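Side-chain contacts in CooT (Carboxydothermus hydrogenoformans, PDB 6FAN), which is a putative nickel chaperone, probably assisting the maturation of carbon monoxide dehydrogenase by handling the nickel destined for its active site: residues Asp22-Thr27 / Leu31-Ile36; Lys48-Glu51 / Arg56-Leu59. One frame throughout, in Å; residues are numbered along the deposited sequence.

Interaction 1 (Asp22-Thr27 / Leu31-Ile36)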
loop_
_atom_site.group_PDB
_atom_site.type_symbol
_atom_site.label_atom_id
_atom_site.label_comp_id
_atom_site.label_asym_id
_atom_site.label_seq_id
_atom_site.Cartn_x
_atom_site.Cartn_y
_atom_site.Cartn_z
ATOM N N ASP E 22 -6.973 7.575 1.113
ATOM C CA ASP E 22 -7.878 6.453 1.157
ATOM C C ASP E 22 -7.446 5.443 0.095
ATOM O O ASP E 22 -7.033 4.316 0.444
ATOM C CB ASP E 22 -9.323 6.911 0.935
ATOM C CG ASP E 22 -10.301 5.743 0.882
ATOM O OD1 ASP E 22 -9.992 4.598 1.238
ATOM O OD2 ASP E 22 -11.411 5.936 0.415
ATOM N N LYS E 23 -7.515 5.832 -1.189
ATOM C CA LYS E 23 -7.176 4.900 -2.275
ATOM C C LYS E 23 -5.800 5.154 -2.827
ATOM O O LYS E 23 -5.374 6.313 -2.956
ATOM C CB LYS E 23 -8.213 4.985 -3.422
ATOM C CG LYS E 23 -9.678 4.984 -3.008
ATOM C CD LYS E 23 -10.370 3.644 -2.772
ATOM C CE LYS E 23 -11.792 3.835 -2.276
ATOM N NZ LYS E 23 -12.541 4.193 -3.501
ATOM N N LEU E 24 -5.090 4.067 -3.115
ATOM C CA LEU E 24 -3.827 4.183 -3.864
ATOM C C LEU E 24 -3.881 3.155 -5.009
ATOM O O LEU E 24 -4.037 1.968 -4.766
ATOM C CB LEU E 24 -2.615 3.919 -2.936
ATOM C CG LEU E 24 -1.217 4.201 -3.497
ATOM C CD1 LEU E 24 -0.217 4.491 -2.401
ATOM C CD2 LEU E 24 -0.711 3.044 -4.340
ATOM N N ILE E 25 -3.792 3.643 -6.243
ATOM C CA ILE E 25 -4.036 2.836 -7.457
ATOM C C ILE E 25 -2.840 3.037 -8.400
ATOM O O ILE E 25 -2.701 4.106 -8.966
ATOM C CB ILE E 25 -5.343 3.307 -8.185
ATOM C CG1 ILE E 25 -6.544 3.248 -7.221
ATOM C CG2 ILE E 25 -5.602 2.538 -9.447
ATOM C CD1 ILE E 25 -7.583 4.352 -7.444
ATOM N N PRO E 26 -1.978 2.021 -8.565
ATOM C CA PRO E 26 -0.955 2.058 -9.593
ATOM C C PRO E 26 -1.586 2.188 -10.991
ATOM O O PRO E 26 -2.578 1.498 -11.293
ATOM C CB PRO E 26 -0.222 0.711 -9.436
ATOM C CG PRO E 26 -0.482 0.351 -7.965
ATOM C CD PRO E 26 -1.905 0.766 -7.799
ATOM N N THR E 27 -1.100 3.144 -11.787
ATOM C CA THR E 27 -1.566 3.321 -13.176
ATOM C C THR E 27 -0.364 3.434 -14.078
ATOM O O THR E 27 0.800 3.505 -13.572
ATOM C CB THR E 27 -2.484 4.570 -13.352
ATOM O OG1 THR E 27 -1.692 5.764 -13.371
ATOM C CG2 THR E 27 -3.558 4.706 -12.260
ATOM N N LEU E 31 1.383 6.438 -9.541
ATOM C CA LEU E 31 0.499 6.017 -8.458
ATOM C C LEU E 31 -0.545 7.097 -8.319
ATOM O O LEU E 31 -0.203 8.263 -8.123
ATOM C CB LEU E 31 1.273 5.847 -7.150
ATOM C CG LEU E 31 2.445 4.850 -7.204
ATOM C CD1 LEU E 31 3.114 4.792 -5.821
ATOM C CD2 LEU E 31 2.057 3.438 -7.678
ATOM N N LEU E 32 -1.812 6.731 -8.447
ATOM C CA LEU E 32 -2.880 7.667 -8.229
ATOM C C LEU E 32 -3.402 7.538 -6.779
ATOM O O LEU E 32 -3.871 6.457 -6.361
ATOM C CB LEU E 32 -4.025 7.404 -9.211
ATOM C CG LEU E 32 -5.379 8.136 -9.082
ATOM C CD1 LEU E 32 -5.273 9.646 -9.000
ATOM C CD2 LEU E 32 -6.228 7.788 -10.310
ATOM N N LEU E 33 -3.342 8.653 -6.040
ATOM C CA LEU E 33 -3.770 8.697 -4.626
ATOM C C LEU E 33 -5.010 9.526 -4.510
ATOM O O LEU E 33 -5.105 10.571 -5.143
ATOM C CB LEU E 33 -2.658 9.272 -3.751
ATOM C CG LEU E 33 -1.518 8.353 -3.326
ATOM C CD1 LEU E 33 -0.680 7.789 -4.494
ATOM C CD2 LEU E 33 -0.596 9.139 -2.421
ATOM N N GLU E 34 -6.002 9.030 -3.763
ATOM C CA GLU E 34 -7.196 9.835 -3.490
ATOM C C GLU E 34 -7.375 9.868 -1.978
ATOM O O GLU E 34 -7.399 8.791 -1.316
ATOM C CB GLU E 34 -8.411 9.235 -4.165
ATOM C CG GLU E 34 -9.736 9.949 -3.886
ATOM C CD GLU E 34 -10.933 9.269 -4.552
ATOM O OE1 GLU E 34 -11.376 8.175 -4.167
ATOM O OE2 GLU E 34 -11.411 9.798 -5.553
ATOM N N ASN E 35 -7.477 11.094 -1.432
ATOM C CA ASN E 35 -7.678 11.205 0.015
ATOM C C ASN E 35 -9.161 11.197 0.383
ATOM O O ASN E 35 -10.027 11.181 -0.515
ATOM C CB ASN E 35 -6.892 12.364 0.645
ATOM C CG ASN E 35 -7.531 13.778 0.395
ATOM O OD1 ASN E 35 -8.690 13.957 -0.044
ATOM N ND2 ASN E 35 -6.748 14.785 0.699
ATOM N N ILE E 36 -9.452 11.189 1.690
ATOM C CA ILE E 36 -10.854 11.089 2.129
ATOM C C ILE E 36 -11.750 12.310 1.731
ATOM O O ILE E 36 -12.957 12.208 1.765
ATOM C CB ILE E 36 -10.986 10.818 3.653
ATOM C CG1 ILE E 36 -10.471 12.008 4.490
ATOM C CG2 ILE E 36 -10.344 9.495 4.014
ATOM C CD1 ILE E 36 -11.059 11.954 5.911
#

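Interaction 2 (Lys48-Glu51 / Arg56-Leu59)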
loop_
_atom_site.group_PDB
_atom_site.type_symbol
_atom_site.label_atom_id
_atom_site.label_comp_id
_atom_site.label_asym_id
_atom_site.label_seq_id
_atom_site.Cartn_x
_atom_site.Cartn_y
_atom_site.Cartn_z
ATOM N N LYS E 48 8.004 2.156 -1.329
ATOM C CA LYS E 48 9.133 1.658 -0.555
ATOM C C LYS E 48 8.627 0.733 0.576
ATOM O O LYS E 48 9.121 -0.369 0.772
ATOM C CB LYS E 48 9.990 2.827 -0.020
ATOM C CG LYS E 48 11.158 2.350 0.839
ATOM C CD LYS E 48 12.406 3.213 0.763
ATOM C CE LYS E 48 13.343 2.811 1.882
ATOM N NZ LYS E 48 14.247 3.934 2.263
ATOM N N ARG E 49 7.617 1.197 1.269
ATOM C CA ARG E 49 6.977 0.438 2.296
ATOM C C ARG E 49 5.705 1.051 2.853
ATOM O O ARG E 49 5.522 2.242 2.837
ATOM C CB ARG E 49 7.939 0.146 3.449
ATOM C CG ARG E 49 8.390 1.347 4.250
ATOM C CD ARG E 49 8.951 0.994 5.626
ATOM N NE ARG E 49 10.054 0.096 5.480
ATOM C CZ ARG E 49 10.430 -0.806 6.349
ATOM N NH1 ARG E 49 9.838 -0.933 7.488
ATOM N NH2 ARG E 49 11.426 -1.573 6.051
ATOM N N LEU E 50 4.814 0.177 3.266
ATOM C CA LEU E 50 3.636 0.549 4.030
ATOM C C LEU E 50 3.899 0.257 5.476
ATOM O O LEU E 50 4.453 -0.799 5.798
ATOM C CB LEU E 50 2.381 -0.231 3.581
ATOM C CG LEU E 50 2.029 -0.295 2.091
ATOM C CD1 LEU E 50 0.634 -0.969 1.990
ATOM C CD2 LEU E 50 1.931 1.158 1.562
ATOM N N GLU E 51 3.532 1.198 6.352
ATOM C CA GLU E 51 3.643 1.034 7.790
ATOM C C GLU E 51 2.313 1.466 8.351
ATOM O O GLU E 51 2.140 2.603 8.752
ATOM C CB GLU E 51 4.745 1.914 8.351
ATOM C CG GLU E 51 6.151 1.564 7.869
ATOM C CD GLU E 51 7.183 2.546 8.417
ATOM O OE1 GLU E 51 6.792 3.629 8.869
ATOM O OE2 GLU E 51 8.374 2.262 8.389
ATOM N N ARG E 56 1.543 5.369 7.757
ATOM C CA ARG E 56 2.576 5.835 6.792
ATOM C C ARG E 56 2.601 5.018 5.486
ATOM O O ARG E 56 2.625 3.787 5.516
ATOM C CB ARG E 56 3.959 5.859 7.418
ATOM C CG ARG E 56 4.096 6.870 8.528
ATOM C CD ARG E 56 5.246 6.566 9.545
ATOM N NE ARG E 56 6.585 6.426 9.009
ATOM C CZ ARG E 56 7.344 7.435 8.573
ATOM N NH1 ARG E 56 6.911 8.709 8.574
ATOM N NH2 ARG E 56 8.559 7.166 8.101
ATOM N N ILE E 57 2.596 5.750 4.365
ATOM C CA ILE E 57 2.830 5.149 3.058
ATOM C C ILE E 57 4.137 5.817 2.578
ATOM O O ILE E 57 4.157 7.016 2.381
ATOM C CB ILE E 57 1.695 5.458 2.053
ATOM C CG1 ILE E 57 0.352 4.864 2.535
ATOM C CG2 ILE E 57 2.076 4.905 0.668
ATOM C CD1 ILE E 57 -0.899 5.532 1.868
ATOM N N LEU E 58 5.206 5.043 2.384
ATOM C CA LEU E 58 6.479 5.607 1.962
ATOM C C LEU E 58 6.742 5.281 0.522
ATOM O O LEU E 58 6.749 4.119 0.140
ATOM C CB LEU E 58 7.644 5.110 2.830
ATOM C CG LEU E 58 7.449 5.221 4.352
ATOM C CD1 LEU E 58 8.844 4.915 4.955
ATOM C CD2 LEU E 58 6.995 6.613 4.791
ATOM N N LEU E 59 6.935 6.346 -0.245
ATOM C CA LEU E 59 7.098 6.298 -1.689
ATOM C C LEU E 59 8.514 6.746 -2.062
ATOM O O LEU E 59 9.109 7.572 -1.361
ATOM C CB LEU E 59 6.065 7.234 -2.351
ATOM C CG LEU E 59 4.586 7.007 -2.039
ATOM C CD1 LEU E 59 3.679 8.026 -2.700
ATOM C CD2 LEU E 59 4.179 5.580 -2.346
#

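Interaction 1 (Asp22-Thr27 / Leu31-Ile36)
The flat carboxylate of Glu-34 has different company at its two oxygens: OE1 lies 3.8 Å from CG of Lys-23, across the contact, whereas OE2 forms a salt bridge with Arg-40 on the next strand. Lys-23 and Glu-34 run side by side from the same face. Glu-34 is extended (chi2 -178°), while Lys-23 bends at its second and fourth torsions, and its NZ stops 4.2 Å from Glu-34 OE1, near enough for a probable weak attraction but beyond a salt bridge. Long aliphatic stems with charged ends suit this partly exposed face, which Ile-25 and Leu-32 share.

On the opposite face, Leu-31 lays its CD2 methyl against the puckered ring of Pro-26, 3.8 Å from Pro-26 CA and 4.0 Å from both CB and CG. Proline, lacking an N-H, fits the non-hydrogen-bonded pair with Leu-31, while the next pair, Ile-25 and Leu-32, exchanges backbone bonds both ways. On the face of Pro-26 and Leu-31, Leu-24 and Leu-33 lie alongside each other, with Leu-33 CD1 3.8 Å from Leu-24 CG. These branched, wholly apolar chains suit a buried place, and Leu-24 continues onto Leu-50 of the second subunit.

At the other end, Glu-34 O is gripped by two N-H groups, Asp-22 N at 2.7 Å and Lys-23 N at 3.0 Å, both in its carbonyl plane. Asp-22 also reaches across the dimer, its OD1 accepting a bond from Val-53 N of the second subunit. With the strands 161° apart in direction, and Asp-22 and Lys-23 both facing Glu-34, this is an antiparallel beta hairpin containing a classic beta bulge.

Interaction 2 (Lys48-Glu51 / Arg56-Leu59)
Two successive N-H groups grip Leu-58 O: Lys-48 N at 2.8 Å and Arg-49 N, more loosely, at 3.3 Å. Both approach from the same face of the carbonyl plane.

The side-chain bond of the contact joins Glu-51 to Arg-56. Arg-56 NE donates to Glu-51 OE1 over 2.8 Å, and the oxygen sits at the edge of the guanidinium, close to its plane. The carboxylate and guanidinium planes are nevertheless turned 41° apart, and of the Arg-56 nitrogens, NE is the one that bonds to this carboxylate. A bend at the third torsion of Arg-56 (chi3 57°) brings NE back beside OE1; NH2 forms a salt bridge with Glu-14. Leu-58 CD2 rests 3.7 Å above one face of the group, toward its rim, and Phe-7 adds a cation-pi contact. Arginine suits this place because its several N-H groups and flat faces can be used together. Glu-51 OE2 has a longer ion pair with Arg-49 NH1, at 3.6 Å. The stem of Arg-49 serves as an apolar surface, its CG 3.7 Å from Leu-58 CD1.

On the other face Leu-50 CD2 meets Ile-57 CG2 at 3.9 Å, branched aliphatic chains suited to burial. The whole is an antiparallel beta hairpin with a classic beta bulge, where Lys-48 and Arg-49 together face Leu-58.

In the fold
Interactions 1 and 2 are separate hairpins, met one after the other along the chain, in the same mixed sheet and on opposite sides of the chain's centre. Their apolar faces touch: Leu-31 CD1 lies 3.7 Å from Leu-59 CD2, and Leu-24 CD1 lies 3.9 Å from Ile-57 CG2, so the buried leucines and isoleucine share one core. Their polar faces differ. Interaction 2 has a short salt bridge between its own strands, whereas in interaction 1 Glu-34 turns to strand 40-43 and Asp-22 to the second subunit. Both are partly buried, and Lys-23 and Leu-24 of interaction 1 and Leu-50 of interaction 2 each join an antiparallel ladder with a strand of the second subunit.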